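Local coordinates for immunogenic protein MPT63/MPB63 (Mycobacterium tuberculosis, PDB 1LMI) that is a secreted, immunogenic beta-sandwich protein of the tubercle bacillus whose molecular function is not established, at residues L13-T18 / E124-W129; L24-S29 / A52-I57. All coordinates share one frame; numbering follows the deposited sequence.

Contact 1. Residues L13-T18 / E124-W129; sequences LTMTDT and EDLLIW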
loop_
_atom_site.group_PDB
_atom_site.type_symbol
_atom_site.label_atom_id
_atom_site.label_comp_id
_atom_site.label_asym_id
_atom_site.label_seq_id
_atom_site.Cartn_x
_atom_site.Cartn_y
_atom_site.Cartn_z
ATOM N N LEU A 13 5.534 5.395 8.005
ATOM C CA LEU A 13 6.750 5.950 7.405
ATOM C C LEU A 13 6.441 7.296 6.752
ATOM O O LEU A 13 5.381 7.382 6.107
ATOM C CB LEU A 13 7.314 4.961 6.371
ATOM C CG LEU A 13 7.515 3.518 6.860
ATOM C CD1 LEU A 13 8.003 2.580 5.744
ATOM C CD2 LEU A 13 8.490 3.506 8.025
ATOM N N THR A 14 7.305 8.272 6.901
ATOM C CA THR A 14 7.151 9.645 6.402
ATOM C C THR A 14 7.897 9.836 5.113
ATOM O O THR A 14 9.062 9.449 4.956
ATOM C CB THR A 14 7.715 10.605 7.493
ATOM O OG1 THR A 14 6.809 10.496 8.625
ATOM N N MET A 15 7.264 10.437 4.105
ATOM C CA MET A 15 8.065 10.773 2.925
ATOM C C MET A 15 7.738 12.222 2.582
ATOM O O MET A 15 6.608 12.689 2.631
ATOM C CB MET A 15 7.835 9.755 1.824
ATOM C CG MET A 15 7.317 10.173 0.493
ATOM S SD MET A 15 7.219 8.762 -0.680
ATOM C CE MET A 15 5.454 8.440 -0.555
ATOM N N THR A 16 8.823 12.904 2.252
ATOM C CA THR A 16 8.729 14.309 1.889
ATOM C C THR A 16 8.802 14.388 0.375
ATOM O O THR A 16 9.768 13.897 -0.230
ATOM C CB THR A 16 9.844 15.089 2.587
ATOM O OG1 THR A 16 9.574 15.163 4.008
ATOM C CG2 THR A 16 9.910 16.539 2.172
ATOM N N ASP A 17 7.807 14.994 -0.250
ATOM C CA ASP A 17 7.883 15.200 -1.698
ATOM C C ASP A 17 7.838 16.682 -2.067
ATOM O O ASP A 17 6.781 17.253 -2.298
ATOM C CB ASP A 17 6.735 14.438 -2.380
ATOM C CG ASP A 17 6.631 14.810 -3.845
ATOM O OD1 ASP A 17 7.609 15.288 -4.460
ATOM O OD2 ASP A 17 5.533 14.638 -4.409
ATOM N N THR A 18 9.028 17.265 -2.173
ATOM C CA THR A 18 9.073 18.706 -2.414
ATOM C C THR A 18 8.719 19.061 -3.851
ATOM O O THR A 18 8.355 20.205 -4.161
ATOM C CB THR A 18 10.431 19.296 -2.021
ATOM O OG1 THR A 18 10.673 19.032 -0.637
ATOM C CG2 THR A 18 10.388 20.813 -2.177
ATOM N N GLU A 124 10.947 3.844 -9.043
ATOM C CA GLU A 124 11.759 3.219 -8.019
ATOM C C GLU A 124 10.893 2.832 -6.813
ATOM O O GLU A 124 9.755 3.273 -6.774
ATOM C CB GLU A 124 12.829 4.189 -7.502
ATOM C CG GLU A 124 12.251 5.403 -6.795
ATOM C CD GLU A 124 13.267 6.521 -6.610
ATOM O OE1 GLU A 124 14.391 6.232 -6.161
ATOM O OE2 GLU A 124 12.888 7.682 -6.927
ATOM N N ASP A 125 11.438 2.058 -5.896
ATOM C CA ASP A 125 10.810 1.744 -4.617
ATOM C C ASP A 125 10.920 2.990 -3.712
ATOM O O ASP A 125 12.008 3.581 -3.585
ATOM C CB ASP A 125 11.442 0.584 -3.883
ATOM C CG ASP A 125 11.131 -0.781 -4.465
ATOM O OD1 ASP A 125 10.209 -0.876 -5.297
ATOM O OD2 ASP A 125 11.859 -1.738 -4.106
ATOM N N LEU A 126 9.821 3.401 -3.118
ATOM C CA LEU A 126 9.780 4.577 -2.251
ATOM C C LEU A 126 9.716 4.189 -0.779
ATOM O O LEU A 126 10.499 4.708 0.026
ATOM C CB LEU A 126 8.559 5.445 -2.596
ATOM C CG LEU A 126 8.598 6.115 -3.974
ATOM C CD1 LEU A 126 7.314 6.887 -4.192
ATOM C CD2 LEU A 126 9.820 7.014 -4.152
ATOM N N LEU A 127 8.800 3.298 -0.437
ATOM C CA LEU A 127 8.540 2.916 0.960
ATOM C C LEU A 127 8.374 1.400 1.048
ATOM O O LEU A 127 7.693 0.812 0.192
ATOM C CB LEU A 127 7.280 3.560 1.507
ATOM C CG LEU A 127 7.160 5.074 1.533
ATOM C CD1 LEU A 127 5.769 5.541 1.954
ATOM C CD2 LEU A 127 8.188 5.625 2.510
ATOM N N ILE A 128 8.987 0.796 2.065
ATOM C CA ILE A 128 8.906 -0.648 2.241
ATOM C C ILE A 128 8.610 -0.972 3.698
ATOM O O ILE A 128 9.302 -0.400 4.549
ATOM C CB ILE A 128 10.244 -1.289 1.814
ATOM C CG1 ILE A 128 10.563 -0.965 0.346
ATOM C CG2 ILE A 128 10.169 -2.777 2.115
ATOM C CD1 ILE A 128 11.921 -1.491 -0.072
ATOM N N TRP A 129 7.666 -1.840 3.972
ATOM C CA TRP A 129 7.290 -2.339 5.288
ATOM C C TRP A 129 7.608 -3.832 5.371
ATOM O O TRP A 129 7.123 -4.580 4.524
ATOM C CB TRP A 129 5.816 -2.144 5.624
ATOM C CG TRP A 129 5.351 -0.714 5.630
ATOM C CD1 TRP A 129 5.173 0.038 6.771
ATOM C CD2 TRP A 129 5.012 0.122 4.531
ATOM N NE1 TRP A 129 4.746 1.305 6.415
ATOM C CE2 TRP A 129 4.639 1.369 5.043
ATOM C CE3 TRP A 129 4.994 -0.068 3.139
ATOM C CZ2 TRP A 129 4.245 2.421 4.230
ATOM C CZ3 TRP A 129 4.601 0.989 2.321
ATOM C CH2 TRP A 129 4.231 2.225 2.875
#
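Leu13 meets Trp129 with its CG anti to the carbonyl carbon (chi1 -52°), and Trp129 has its own CG in the same position. The two side chains pass alongside one another, running opposite ways. Leu13 CD1 comes to lie over one face of the indole, 3.7 Å from the centroid of the Trp129 five-membered ring and 18° off the ring normal. This is a CH-pi contact. It is set toward the rim, and Leu13 CD1 is 3.6 Å from Trp129 NE1. Leu13 CD1 is also 3.5 Å from Ile128 O. Trp129 NE1 has a weak hydrogen bond to Ser11 O, just before the strand of Leu13.

Nearer its backbone, Leu13 CB packs on Leu127 CD2 at 4.0 Å. Met15 reaches the other strand through the end of its side chain, which bends at chi3. Met15 CE touches Leu127 CD1 at 3.8 Å. Met15 SD lies 4.0 Å from Leu126 CD1. Leu126 and Leu127 form a classic beta bulge opposite Met119, which is consistent with both reaching Met15. Met119 also touches Met15, Leu127 and Trp129.

The two strands run nearly antiparallel, at 171°, but their axes stay 8.5 Å apart at closest approach. They are joined by apolar side chains. Strand 12-17 is an outermost strand of the four-stranded sheet, and strand 125-130 belongs to the five-stranded one. Such side-chain contact between strands of two facing sheets is the hallmark of a beta-sandwich core.

Contact 2. Residues L24-S29 / A52-I57; sequences LGWKVS and ATVNAI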
loop_
_atom_site.group_PDB
_atom_site.type_symbol
_atom_site.label_atom_id
_atom_site.label_comp_id
_atom_site.label_asym_id
_atom_site.label_seq_id
_atom_site.Cartn_x
_atom_site.Cartn_y
_atom_site.Cartn_z
ATOM N N LEU A 24 3.797 13.148 3.414
ATOM C CA LEU A 24 2.715 12.243 3.816
ATOM C C LEU A 24 3.315 11.121 4.660
ATOM O O LEU A 24 4.511 10.835 4.665
ATOM C CB LEU A 24 1.921 11.777 2.611
ATOM C CG LEU A 24 2.633 11.040 1.493
ATOM C CD1 LEU A 24 1.610 10.414 0.564
ATOM C CD2 LEU A 24 3.564 11.939 0.684
ATOM N N GLY A 25 2.384 10.528 5.417
ATOM C CA GLY A 25 2.750 9.369 6.240
ATOM C C GLY A 25 1.952 8.193 5.739
ATOM O O GLY A 25 0.761 8.379 5.480
ATOM N N TRP A 26 2.548 7.034 5.575
ATOM C CA TRP A 26 1.763 5.853 5.290
ATOM C C TRP A 26 2.070 4.775 6.354
ATOM O O TRP A 26 3.238 4.496 6.617
ATOM C CB TRP A 26 2.085 5.260 3.927
ATOM C CG TRP A 26 1.421 5.778 2.688
ATOM C CD1 TRP A 26 1.949 6.653 1.772
ATOM C CD2 TRP A 26 0.105 5.407 2.255
ATOM N NE1 TRP A 26 0.978 6.841 0.773
ATOM C CE2 TRP A 26 -0.134 6.099 1.057
ATOM C CE3 TRP A 26 -0.889 4.563 2.780
ATOM C CZ2 TRP A 26 -1.331 5.979 0.351
ATOM C CZ3 TRP A 26 -2.076 4.453 2.070
ATOM C CH2 TRP A 26 -2.282 5.150 0.884
ATOM N N LYS A 27 0.995 4.203 6.888
ATOM C CA LYS A 27 1.089 3.037 7.759
ATOM C C LYS A 27 0.565 1.824 6.976
ATOM O O LYS A 27 -0.508 1.935 6.366
ATOM C CB LYS A 27 0.276 3.183 9.032
ATOM C CG LYS A 27 0.362 1.974 9.983
ATOM C CD LYS A 27 -0.553 2.194 11.195
ATOM C CE LYS A 27 -0.766 0.897 11.952
ATOM N NZ LYS A 27 -1.415 1.109 13.279
ATOM N N VAL A 28 1.317 0.735 7.057
ATOM C CA VAL A 28 0.807 -0.541 6.524
ATOM C C VAL A 28 0.952 -1.576 7.633
ATOM O O VAL A 28 1.989 -1.655 8.331
ATOM C CB VAL A 28 1.523 -0.978 5.240
ATOM C CG1 VAL A 28 1.015 -2.333 4.758
ATOM C CG2 VAL A 28 1.295 0.053 4.141
ATOM N N SER A 29 -0.161 -2.315 7.850
ATOM C CA SER A 29 -0.149 -3.337 8.893
ATOM C C SER A 29 -1.112 -4.457 8.526
ATOM O O SER A 29 -1.905 -4.360 7.585
ATOM C CB SER A 29 -0.552 -2.747 10.264
ATOM O OG SER A 29 -1.880 -2.272 10.175
ATOM N N ALA A 52 -4.046 -0.233 5.270
ATOM C CA ALA A 52 -3.190 0.911 4.972
ATOM C C ALA A 52 -3.888 2.209 5.374
ATOM O O ALA A 52 -5.109 2.316 5.209
ATOM C CB ALA A 52 -2.844 0.966 3.505
ATOM N N THR A 53 -3.088 3.108 5.904
ATOM C CA THR A 53 -3.558 4.421 6.356
ATOM C C THR A 53 -2.624 5.510 5.823
ATOM O O THR A 53 -1.402 5.420 6.008
ATOM C CB THR A 53 -3.589 4.516 7.888
ATOM O OG1 THR A 53 -4.349 3.411 8.429
ATOM C CG2 THR A 53 -4.294 5.794 8.349
ATOM N N VAL A 54 -3.187 6.521 5.156
ATOM C CA VAL A 54 -2.394 7.657 4.676
ATOM C C VAL A 54 -2.719 8.886 5.522
ATOM O O VAL A 54 -3.882 9.095 5.931
ATOM C CB VAL A 54 -2.603 7.896 3.182
ATOM C CG1 VAL A 54 -4.053 8.213 2.841
ATOM C CG2 VAL A 54 -1.653 9.020 2.765
ATOM N N ASN A 55 -1.701 9.644 5.799
ATOM C CA ASN A 55 -1.737 10.806 6.689
ATOM C C ASN A 55 -1.252 12.024 5.923
ATOM O O ASN A 55 -0.110 12.015 5.486
ATOM C CB ASN A 55 -0.840 10.510 7.890
ATOM C CG ASN A 55 -0.891 11.586 8.942
ATOM O OD1 ASN A 55 -1.616 12.574 8.803
ATOM N ND2 ASN A 55 -0.111 11.374 10.005
ATOM N N ALA A 56 -2.115 13.017 5.739
ATOM C CA ALA A 56 -1.713 14.219 4.985
ATOM C C ALA A 56 -0.984 15.165 5.922
ATOM O O ALA A 56 -1.565 15.992 6.625
ATOM C CB ALA A 56 -2.953 14.783 4.353
ATOM N N ILE A 57 0.327 15.055 6.007
ATOM C CA ILE A 57 1.077 15.819 7.012
ATOM C C ILE A 57 1.283 17.246 6.524
ATOM O O ILE A 57 1.153 18.180 7.318
ATOM C CB ILE A 57 2.394 15.095 7.305
ATOM C CG1 ILE A 57 2.139 13.750 8.010
ATOM C CG2 ILE A 57 3.368 15.964 8.075
ATOM C CD1 ILE A 57 3.374 12.877 8.191
HETATM O O HOH W 1 -2.868 1.082 8.712
#
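Gly25 and Lys27 pair with Asn55 and Thr53 across two neighbouring antiparallel strands, whose axes are 4.5 Å apart and lie at 166°. This is regular antiparallel sheet, in the middle of the four-stranded sheet of the sandwich. Each of these two hydrogen-bonded pairs makes two backbone bonds. Gly25 N bonds to Asn55 O at 2.9 Å. Lys27 N bonds to Thr53 O at 2.8 Å.

Trp26 and Val54 form the non-hydrogen-bonded pair between them and point to the core with Leu24, Val28 and Ala52. Trp26 has CG beside the backbone N, anti to the carbonyl carbon (chi1 -85°), and its indole lies across Val54 of the neighbouring strand. Val54 CB sits over its face, 3.4 Å from the centroid of the Trp26 six-membered ring and 4° off the normal. Ala52 CB meets Trp26 CZ3 obliquely at 3.8 Å. Phe68 of the other sheet adds an edge-to-face ring contact to Trp26.

Lys27, Thr53 and Asn55 point to the other face. Asn55 ND2 bonds to Glu12 OE2. Ile57 CD1 comes within 3.8 Å of Gly25 N. Thr53 OG1 is hydrogen-bonded to Thr102 OG1; a water lies 2.8 Å from Thr53 OG1 and gives Lys27 O a weak bond of 3.4 Å.

Overall arrangement
After strand 5-8, at the edge of the five-stranded sheet, the chain enters strand 12-17, then turns into strand 22-33. Contact 2 closes the shorter loop, of 22 residues, when strand 46-56 returns beside strand 22-33. Contact 1 closes only near the C terminus, after 105 residues, when strand 125-130 packs against strand 12-17. Contact 2 is therefore nested inside the loop of contact 1. Contact 2 joins the two central strands of the four-stranded sheet, whereas contact 1 ties that sheet's edge strand to the five-stranded sheet. Their centres are 10 Å apart. Leu13 N and Met15 N are probably bonded to Trp26 O and Leu24 O. Trp129 also packs on strand 22-33.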